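Local coordinates for DUF3120 domain-containing protein (Bordetella pertussis, PDB 6RGN) that is the N-terminal domain of a type III secretion effector, BteA, and probably targets it to membranes by binding phosphoinositides such as PIP2, at residues M52-E56 and P57-E61; V85-F88 and Q89-G92. All coordinates share one frame; numbering follows the deposited sequence.

Contact 1: M52-E56 and P57-E61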
ATOM      1  N   MET A  52      11.508  -0.238   1.563  1.00 27.27           N
ATOM      2  CA  MET A  52      11.164   1.205   1.504  1.00 26.96           C
ATOM      3  C   MET A  52      11.019   1.692   0.052  1.00 26.69           C
ATOM      4  O   MET A  52      10.348   2.729  -0.131  1.00 26.14           O
ATOM      5  CB  MET A  52      12.186   2.060   2.248  1.00 29.06           C
ATOM      6  CG  MET A  52      12.032   1.902   3.726  1.00 29.31           C
ATOM      7  SD  MET A  52      13.193   2.777   4.717  1.00 33.82           S
ATOM      8  CE  MET A  52      12.357   4.349   4.902  1.00 32.24           C
ATOM      9  N   ARG A  53      11.582   1.000  -0.947  1.00 27.36           N
ATOM     10  CA  ARG A  53      11.440   1.480  -2.350  1.00 28.30           C
ATOM     11  C   ARG A  53       9.947   1.514  -2.682  1.00 25.42           C
ATOM     12  O   ARG A  53       9.566   2.371  -3.450  1.00 25.48           O
ATOM     13  CB  ARG A  53      12.230   0.653  -3.367  1.00 31.34           C
ATOM     14  CG  ARG A  53      11.597  -0.691  -3.680  1.00 31.42           C
ATOM     15  CD  ARG A  53      12.505  -1.606  -4.501  1.00 35.11           C
ATOM     16  NE  ARG A  53      11.636  -2.722  -4.842  1.00 34.64           N
ATOM     17  CZ  ARG A  53      11.324  -3.724  -4.028  1.00 35.38           C
ATOM     18  NH1 ARG A  53      11.835  -3.791  -2.805  1.00 36.62           N
ATOM     19  NH2 ARG A  53      10.475  -4.655  -4.425  1.00 34.42           N
ATOM     20  N   LEU A  54       9.127   0.679  -2.042  1.00 22.54           N
ATOM     21  CA  LEU A  54       7.712   0.539  -2.401  1.00 20.93           C
ATOM     22  C   LEU A  54       6.905   1.803  -2.077  1.00 19.68           C
ATOM     23  O   LEU A  54       5.814   1.963  -2.703  1.00 18.74           O
ATOM     24  CB  LEU A  54       7.108  -0.695  -1.739  1.00 20.05           C
ATOM     25  CG  LEU A  54       7.546  -2.034  -2.325  1.00 21.13           C
ATOM     26  CD1 LEU A  54       6.866  -3.167  -1.586  1.00 20.72           C
ATOM     27  CD2 LEU A  54       7.244  -2.121  -3.821  1.00 22.19           C
ATOM     28  N   LEU A  55       7.369   2.683  -1.183  1.00 19.24           N
ATOM     29  CA  LEU A  55       6.627   3.933  -0.963  1.00 19.79           C
ATOM     30  C   LEU A  55       7.469   5.154  -1.317  1.00 21.80           C
ATOM     31  O   LEU A  55       6.989   6.276  -1.034  1.00 22.58           O
ATOM     32  CB  LEU A  55       6.164   3.982   0.481  1.00 18.68           C
ATOM     33  CG  LEU A  55       5.078   2.962   0.834  1.00 17.41           C
ATOM     34  CD1 LEU A  55       4.928   2.983   2.331  1.00 17.12           C
ATOM     35  CD2 LEU A  55       3.800   3.326   0.118  1.00 17.27           C
ATOM     36  N   GLU A  56       8.637   4.961  -1.904  1.00 24.28           N
ATOM     37  CA  GLU A  56       9.394   6.037  -2.585  1.00 27.21           C
ATOM     38  C   GLU A  56       8.433   6.689  -3.574  1.00 26.36           C
ATOM     39  O   GLU A  56       7.673   5.969  -4.227  1.00 24.45           O
ATOM     40  CB  GLU A  56      10.649   5.484  -3.250  1.00 31.04           C
ATOM     41  CG  GLU A  56      11.844   5.610  -2.330  1.00 35.04           C
ATOM     42  CD  GLU A  56      13.051   4.733  -2.606  1.00 39.86           C
ATOM     43  OE1 GLU A  56      13.390   4.503  -3.812  1.00 42.36           O
ATOM     44  OE2 GLU A  56      13.673   4.284  -1.591  1.00 46.04           O
ATOM     45  N   PRO A  57       8.374   8.045  -3.636  1.00 26.40           N
ATOM     46  CA  PRO A  57       7.260   8.715  -4.291  1.00 26.14           C
ATOM     47  C   PRO A  57       7.069   8.355  -5.753  1.00 26.98           C
ATOM     48  O   PRO A  57       5.930   8.204  -6.088  1.00 26.84           O
ATOM     49  CB  PRO A  57       7.596  10.199  -4.112  1.00 27.69           C
ATOM     50  CG  PRO A  57       8.195  10.154  -2.763  1.00 27.10           C
ATOM     51  CD  PRO A  57       9.188   9.005  -2.863  1.00 27.30           C
ATOM     52  N   ASN A  58       8.138   8.110  -6.510  1.00 28.30           N
ATOM     53  CA  ASN A  58       8.039   7.721  -7.925  1.00 30.02           C
ATOM     54  C   ASN A  58       7.749   6.230  -8.144  1.00 28.33           C
ATOM     55  O   ASN A  58       7.538   5.900  -9.284  1.00 30.15           O
ATOM     56  CB  ASN A  58       9.311   8.127  -8.673  1.00 34.05           C
ATOM     57  CG  ASN A  58       9.372   9.626  -8.826  1.00 36.75           C
ATOM     58  OD1 ASN A  58       8.335  10.296  -8.627  1.00 37.95           O
ATOM     59  ND2 ASN A  58      10.557  10.179  -9.110  1.00 39.80           N
ATOM     60  N   ASN A  59       7.810   5.377  -7.130  1.00 25.14           N
ATOM     61  CA  ASN A  59       7.746   3.903  -7.289  1.00 24.31           C
ATOM     62  C   ASN A  59       6.304   3.472  -7.622  1.00 22.93           C
ATOM     63  O   ASN A  59       5.381   3.992  -7.007  1.00 21.40           O
ATOM     64  CB  ASN A  59       8.217   3.207  -6.017  1.00 22.29           C
ATOM     65  CG  ASN A  59       8.569   1.764  -6.255  1.00 21.97           C
ATOM     66  OD1 ASN A  59       7.719   0.879  -6.180  1.00 20.02           O
ATOM     67  ND2 ASN A  59       9.843   1.515  -6.499  1.00 23.48           N
ATOM     68  N   ASP A  60       6.115   2.629  -8.624  1.00 24.44           N
ATOM     69  CA  ASP A  60       4.787   2.114  -9.049  1.00 24.04           C
ATOM     70  C   ASP A  60       4.711   0.575  -8.882  1.00 23.30           C
ATOM     71  O   ASP A  60       3.759  -0.025  -9.387  1.00 22.07           O
ATOM     72  CB  ASP A  60       4.520   2.547 -10.491  1.00 26.83           C
ATOM     73  CG  ASP A  60       4.358   4.056 -10.654  1.00 27.93           C
ATOM     74  OD1 ASP A  60       3.771   4.675  -9.771  1.00 27.32           O
ATOM     75  OD2 ASP A  60       4.864   4.585 -11.633  1.00 31.04           O
ATOM     76  N   GLU A  61       5.693  -0.065  -8.240  1.00 23.07           N
ATOM     77  CA  GLU A  61       5.719  -1.551  -8.181  1.00 23.13           C
ATOM     78  C   GLU A  61       4.498  -2.100  -7.445  1.00 20.34           C
ATOM     79  O   GLU A  61       3.844  -3.047  -7.951  1.00 20.15           O
ATOM     80  CB  GLU A  61       6.994  -2.061  -7.505  1.00 24.93           C
ATOM     81  CG  GLU A  61       8.239  -1.840  -8.307  1.00 28.70           C
ATOM     82  CD  GLU A  61       9.482  -2.252  -7.521  1.00 31.13           C
ATOM     83  OE1 GLU A  61       9.524  -3.434  -7.085  1.00 31.19           O
ATOM     84  OE2 GLU A  61      10.377  -1.396  -7.322  1.00 32.90           O
TER
HETATM   85  O   HOH W   1       5.429   0.894  -5.134  1.00 16.97           O
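Glu56 and Asn59 close a type I beta turn, in which Asn59 N donates to Glu56 O at 3.0 Å. The turn follows the short 3-10 segment that ends at Leu55, and it brings residues 59-61 back alongside Arg53 and Leu54. Arg53 then meets Glu61 side-on. Its NH2 donates to Glu61 OE1 at 3.1 Å, and its NE donates to Glu61 OE2, also at 3.1 Å. Both carboxylate oxygens are met on the syn side, and both lie near the guanidinium plane. The two flat groups are not coplanar, however: their planes are 37° apart. The Arg53 side chain is extended from CG to NE, which carries the guanidinium out to the carboxylate. Glu126 of helix 124-140 forms a second salt bridge, with Arg53 NH1. Asn59 OD1 accepts from Glu61 N at 3.0 Å, so residues 59-61 form an Asx turn that leads into helix 61-65. The donor sits above the carbonyl plane of the amide. The other end of the same amide is also used: Asn59 ND2 donates to Glu61 OE2 at 3.1 Å. Glu61 OE2 therefore takes two donors, Arg53 NE and Asn59 ND2, from the same face of the carboxylate. Two bonds to Glu61 restrain the rotation of the Asn59 amide. A water bridges Leu54 O, at 2.7 Å, and Asn59 OD1. Leu54 CD2 packs on Glu61 CB at 3.7 Å and also lies over one face of the Arg53 guanidinium, offset toward its rim.

Contact 2: V85-F88 and Q89-G92; sequences VRQF and QASG
The C-terminal end of helix 76-90 closes here in a Schellman motif, and Ser91 OG adds a side-chain bond to it by donating to Phe88 O at 2.9 Å. With chi1 at 54°, the hydroxyl lies between the backbone N and the carbonyl carbon and is turned back to the preceding turn. The bond from Ser91 N to the same oxygen is weak. Gly92 is the residue of positive phi (70°), and its N donates to Gln89 O at 2.7 Å. Gln89 N donates to Val85 O at 3.1 Å and Ala90 N to Arg86 O, as i to i+4 helical bonds. On another side of the helix, Arg86 and Gln89 run side by side and point the same way. Arg86 NH2 donates to Gln89 OE1 at 3.0 Å, on a lone pair of the amide oxygen. The guanidinium and amide planes are only 18° apart. Bends at chi2 and chi3 bring the arginine beside the extended glutamine. Val85 CG1 packs against Gln89 OE1 at 3.9 Å. Both polar ends have stronger partners in the loop before helix 61-65, Asp60 for Arg86 and Asn59 for Gln89. With its oxygen bound by Arg86 and its nitrogen by the loop, these bonds should hold the Gln89 amide in one orientation. The guanidinium would probably polarise the amide carbonyl, though its charge is shared with Asp60.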
ATOM      1  N   VAL A  85      -1.752   4.578  -0.988  1.00 13.90           N
ATOM      2  CA  VAL A  85      -0.331   4.475  -1.408  1.00 14.19           C
ATOM      3  C   VAL A  85       0.066   5.808  -2.074  1.00 15.60           C
ATOM      4  O   VAL A  85       1.064   6.429  -1.643  1.00 15.38           O
ATOM      5  CB  VAL A  85      -0.040   3.291  -2.353  1.00 14.82           C
ATOM      6  CG1 VAL A  85       1.391   3.405  -2.852  1.00 15.50           C
ATOM      7  CG2 VAL A  85      -0.251   1.986  -1.626  1.00 14.09           C
ATOM      8  N   ARG A  86      -0.707   6.255  -3.053  1.00 16.51           N
ATOM      9  CA  ARG A  86      -0.382   7.488  -3.833  1.00 18.49           C
ATOM     10  C   ARG A  86      -0.445   8.754  -2.952  1.00 18.09           C
ATOM     11  O   ARG A  86       0.341   9.722  -3.176  1.00 18.46           O
ATOM     12  CB  ARG A  86      -1.362   7.724  -4.977  1.00 21.14           C
ATOM     13  CG  ARG A  86      -1.523   6.611  -6.006  1.00 22.98           C
ATOM     14  CD  ARG A  86      -0.245   5.934  -6.312  1.00 24.69           C
ATOM     15  NE  ARG A  86      -0.123   5.410  -7.675  1.00 27.66           N
ATOM     16  CZ  ARG A  86       1.010   4.839  -8.101  1.00 29.88           C
ATOM     17  NH1 ARG A  86       1.052   4.399  -9.365  1.00 31.75           N
ATOM     18  NH2 ARG A  86       2.037   4.647  -7.212  1.00 27.68           N
ATOM     19  N   GLN A  87      -1.395   8.801  -2.024  1.00 17.01           N
ATOM     20  CA  GLN A  87      -1.534   9.980  -1.148  1.00 17.95           C
ATOM     21  C   GLN A  87      -0.279  10.034  -0.260  1.00 17.28           C
ATOM     22  O   GLN A  87       0.242  11.127  -0.054  1.00 17.66           O
ATOM     23  CB  GLN A  87      -2.860   9.939  -0.365  1.00 17.79           C
ATOM     24  CG  GLN A  87      -3.266  11.299   0.173  1.00 19.50           C
ATOM     25  CD  GLN A  87      -3.709  12.229  -0.927  1.00 21.22           C
ATOM     26  OE1 GLN A  87      -4.601  11.888  -1.693  1.00 22.24           O
ATOM     27  NE2 GLN A  87      -3.093  13.390  -1.023  1.00 22.50           N
ATOM     28  N   PHE A  88       0.137   8.921   0.341  1.00 15.82           N
ATOM     29  CA  PHE A  88       1.350   8.927   1.186  1.00 15.72           C
ATOM     30  C   PHE A  88       2.553   9.431   0.366  1.00 17.10           C
ATOM     31  O   PHE A  88       3.222  10.343   0.816  1.00 17.76           O
ATOM     32  CB  PHE A  88       1.530   7.598   1.892  1.00 14.72           C
ATOM     33  CG  PHE A  88       2.747   7.597   2.772  1.00 14.73           C
ATOM     34  CD1 PHE A  88       2.824   8.379   3.911  1.00 15.15           C
ATOM     35  CD2 PHE A  88       3.829   6.841   2.410  1.00 14.62           C
ATOM     36  CE1 PHE A  88       3.960   8.361   4.691  1.00 15.65           C
ATOM     37  CE2 PHE A  88       4.974   6.853   3.169  1.00 15.31           C
ATOM     38  CZ  PHE A  88       5.047   7.633   4.312  1.00 15.89           C
ATOM     39  N   GLN A  89       2.735   8.899  -0.844  1.00 17.35           N
ATOM     40  CA  GLN A  89       3.814   9.264  -1.794  1.00 19.28           C
ATOM     41  C   GLN A  89       3.759  10.748  -2.121  1.00 21.34           C
ATOM     42  O   GLN A  89       4.837  11.383  -2.207  1.00 22.74           O
ATOM     43  CB  GLN A  89       3.652   8.488  -3.107  1.00 19.16           C
ATOM     44  CG  GLN A  89       4.132   7.060  -2.940  1.00 18.17           C
ATOM     45  CD  GLN A  89       3.938   6.207  -4.166  1.00 18.35           C
ATOM     46  OE1 GLN A  89       2.918   6.321  -4.874  1.00 18.61           O
ATOM     47  NE2 GLN A  89       4.966   5.429  -4.493  1.00 18.64           N
ATOM     48  N   ALA A  90       2.552  11.285  -2.309  1.00 21.82           N
ATOM     49  CA  ALA A  90       2.347  12.656  -2.824  1.00 24.93           C
ATOM     50  C   ALA A  90       3.123  13.676  -1.971  1.00 27.04           C
ATOM     51  O   ALA A  90       3.765  14.537  -2.566  1.00 29.60           O
ATOM     52  CB  ALA A  90       0.875  12.963  -2.858  1.00 24.65           C
ATOM     53  N   SER A  91       3.155  13.493  -0.644  1.00 28.58           N
ATOM     54  CA  SER A  91       3.872  14.398   0.312  1.00 30.58           C
ATOM     55  C   SER A  91       5.377  14.102   0.342  1.00 29.94           C
ATOM     56  O   SER A  91       6.126  14.914   0.887  1.00 34.25           O
ATOM     57  CB  SER A  91       3.324  14.316   1.683  1.00 30.10           C
ATOM     58  OG  SER A  91       3.338  12.966   2.072  1.00 33.06           O
ATOM     59  N   GLY A  92       5.849  13.094  -0.363  1.00 27.64           N
ATOM     60  CA  GLY A  92       7.234  12.667  -0.203  1.00 26.87           C
ATOM     61  C   GLY A  92       7.339  12.016   1.170  1.00 24.25           C
ATOM     62  O   GLY A  92       8.280  12.266   1.841  1.00 24.04           O
TER

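Contact 1 closes well before contact 2 opens along the chain, yet their centres are about 9 Å apart and they touch directly. Asp60 OD1 of contact 1 meets Arg86 NH1 of contact 2 in a salt bridge of 2.8 Å. Beside it, Gln89 NE2 lies 2.9 Å from Asn59 O, a probable hydrogen bond. Leu55 adds an apolar patch on Val85 and Phe88. The loop 52-61 is thus fastened to the last turns of helix 76-90, while Arg53 and Met52 O reach helix 124-140. The bound sodium ion is distant, about 12 Å from the Leu55 side chain and about 13 Å from that of Val85.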